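Local atomic coordinates of mating-type switching protein swi5 (Schizosaccharomyces pombe, PDB entry 3VIQ), a protein that partners Sfr1 in a complex that activates Rad51-mediated strand exchange, and is required for mating-type switching and recombinational DNA repair. Residues L58-V64 / L75-V81. Residues are numbered along the deposited sequence; the frame is centred on the assembly and turned at random.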
# COMPACT_ATOMS: atom_id res chain seq x y z
N LEU B 58 3.91 -5.97 14.75
CA LEU B 58 4.94 -6.87 15.29
C LEU B 58 6.05 -6.05 15.85
O LEU B 58 6.56 -6.36 16.92
CB LEU B 58 5.45 -7.86 14.25
CG LEU B 58 4.52 -9.06 13.99
CD1 LEU B 58 4.97 -9.92 12.76
CD2 LEU B 58 4.40 -9.89 15.28
N GLY B 59 6.43 -4.98 15.16
CA GLY B 59 7.47 -4.07 15.68
C GLY B 59 7.15 -3.50 17.06
O GLY B 59 7.97 -3.55 17.96
N MET B 60 5.95 -3.00 17.23
CA MET B 60 5.54 -2.40 18.52
C MET B 60 5.43 -3.41 19.66
O MET B 60 5.94 -3.16 20.77
CB MET B 60 4.22 -1.67 18.35
CG MET B 60 4.29 -0.53 17.35
SD MET B 60 2.69 0.34 17.25
CE MET B 60 3.26 1.80 16.37
N ILE B 61 4.78 -4.54 19.38
CA ILE B 61 4.69 -5.66 20.32
C ILE B 61 6.10 -6.16 20.71
O ILE B 61 6.35 -6.45 21.89
CB ILE B 61 3.89 -6.87 19.78
CG1 ILE B 61 2.42 -6.48 19.50
CG2 ILE B 61 4.01 -8.03 20.80
CD1 ILE B 61 1.61 -7.52 18.63
N GLY B 62 7.02 -6.24 19.74
CA GLY B 62 8.42 -6.49 20.07
C GLY B 62 9.03 -5.46 21.01
O GLY B 62 9.77 -5.82 21.93
N LYS B 63 8.74 -4.18 20.83
CA LYS B 63 9.31 -3.20 21.78
C LYS B 63 8.69 -3.37 23.18
O LYS B 63 9.41 -3.36 24.18
CB LYS B 63 9.18 -1.75 21.28
CG LYS B 63 10.06 -1.47 20.05
CD LYS B 63 11.54 -1.29 20.41
CE LYS B 63 12.43 -1.24 19.16
NZ LYS B 63 13.80 -0.70 19.48
N VAL B 64 7.38 -3.57 23.27
CA VAL B 64 6.77 -3.86 24.56
C VAL B 64 7.44 -5.08 25.16
O VAL B 64 7.71 -5.11 26.36
CB VAL B 64 5.25 -4.13 24.49
CG1 VAL B 64 4.70 -4.42 25.91
CG2 VAL B 64 4.51 -2.98 23.82
N LEU B 75 3.42 -12.19 24.39
CA LEU B 75 2.49 -11.05 24.49
C LEU B 75 1.35 -11.08 23.47
O LEU B 75 0.41 -10.24 23.53
CB LEU B 75 3.24 -9.72 24.36
CG LEU B 75 4.32 -9.45 25.39
CD1 LEU B 75 5.56 -10.25 25.04
CD2 LEU B 75 4.62 -7.97 25.40
N PHE B 76 1.39 -12.07 22.57
CA PHE B 76 0.38 -12.15 21.49
C PHE B 76 -1.05 -12.20 22.01
O PHE B 76 -1.94 -11.55 21.46
CB PHE B 76 0.70 -13.33 20.57
CG PHE B 76 1.82 -13.06 19.56
CD1 PHE B 76 2.56 -11.86 19.57
CD2 PHE B 76 2.11 -14.00 18.57
CE1 PHE B 76 3.59 -11.62 18.62
CE2 PHE B 76 3.12 -13.78 17.63
CZ PHE B 76 3.87 -12.58 17.65
N ASP B 77 -1.29 -12.93 23.10
CA ASP B 77 -2.65 -13.03 23.62
C ASP B 77 -3.19 -11.71 24.13
O ASP B 77 -4.34 -11.36 23.88
CB ASP B 77 -2.76 -14.07 24.72
CG ASP B 77 -2.76 -15.46 24.18
OD1 ASP B 77 -3.35 -15.69 23.10
OD2 ASP B 77 -2.16 -16.33 24.83
N ARG B 78 -2.36 -11.00 24.87
CA ARG B 78 -2.68 -9.68 25.40
C ARG B 78 -3.08 -8.71 24.29
O ARG B 78 -3.95 -7.84 24.48
CB ARG B 78 -1.45 -9.14 26.12
CG ARG B 78 -1.52 -7.68 26.53
CD ARG B 78 -0.50 -7.40 27.63
NE ARG B 78 -0.07 -6.00 27.59
CZ ARG B 78 1.10 -5.56 28.03
NH1 ARG B 78 2.01 -6.39 28.55
NH2 ARG B 78 1.37 -4.27 27.92
N PHE B 79 -2.46 -8.86 23.13
CA PHE B 79 -2.76 -8.02 21.97
C PHE B 79 -3.77 -8.58 20.97
O PHE B 79 -4.05 -7.92 19.99
CB PHE B 79 -1.46 -7.58 21.29
CG PHE B 79 -0.63 -6.71 22.18
CD1 PHE B 79 -1.07 -5.44 22.52
CD2 PHE B 79 0.56 -7.18 22.75
CE1 PHE B 79 -0.32 -4.63 23.39
CE2 PHE B 79 1.29 -6.39 23.62
CZ PHE B 79 0.85 -5.10 23.93
N GLY B 80 -4.32 -9.77 21.23
CA GLY B 80 -5.41 -10.29 20.41
C GLY B 80 -4.98 -10.97 19.12
O GLY B 80 -5.79 -11.18 18.23
N VAL B 81 -3.71 -11.36 19.05
CA VAL B 81 -3.17 -12.01 17.87
C VAL B 81 -2.53 -13.36 18.18
O VAL B 81 -2.36 -13.74 19.33
CB VAL B 81 -2.14 -11.12 17.16
CG1 VAL B 81 -2.83 -9.93 16.54
CG2 VAL B 81 -1.06 -10.64 18.12
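The CA atoms of Ile61 and Leu75, 7.2 Å apart, are the nearest pair across the two segments, where the C-terminal part of helix 36-67 meets the short, weakly bonded helix 76-79. No hydrogen bond crosses between the segments. The short helix ends in a Schellman motif: Gly80, at positive phi (83°), lets Val81 N bond back to Phe76 O at 3.0 Å and Gly80 N to Asp77 O, which turns Val81 in toward the long helix.

Ile61 lies at the centre of the contact, and its branches divide the work. With CG1 anti to the carbonyl carbon (chi1 -62°), that methylene makes an off-centre CH-pi contact with the Phe79 ring, 4.3 Å from CG1 to the centroid and 29° off the ring normal, while CD1 beyond it meets Val81 CG2 tip to tip at 4.1 Å. The other branch, CG2, packs on Leu75 CB and comes to the edge of the Phe76 ring, near its plane, 4.2 Å from CE1. Were Ile61 cut back to an alanine here, the loss of CG1, CG2 and CD1 would probably open a gap between Phe79 and Val81 and deprive Leu75 CB and the Phe76 edge of the methyl CG2. One turn earlier, Leu58 CD2 touches Phe76 CZ at 3.6 Å. Toward the other end, Val64 spreads its methyls: CG1 against Leu75 CD2 at 3.6 Å, CG2 beside Phe79 CZ. The aliphatic part of Arg78 flanks the same ring, its CG over the centre of one Phe79 face.

This apolar cluster folds the C-terminal segment back against the long helix after the chain leaves helix 36-67. Sfr1 adjoins it: Gln54 of the Sfr1 chain hydrogen-bonds Arg78 O and packs on Phe79, while Trp48 of that chain packs on Val81, so the returning segment also forms part of the interface with Sfr1.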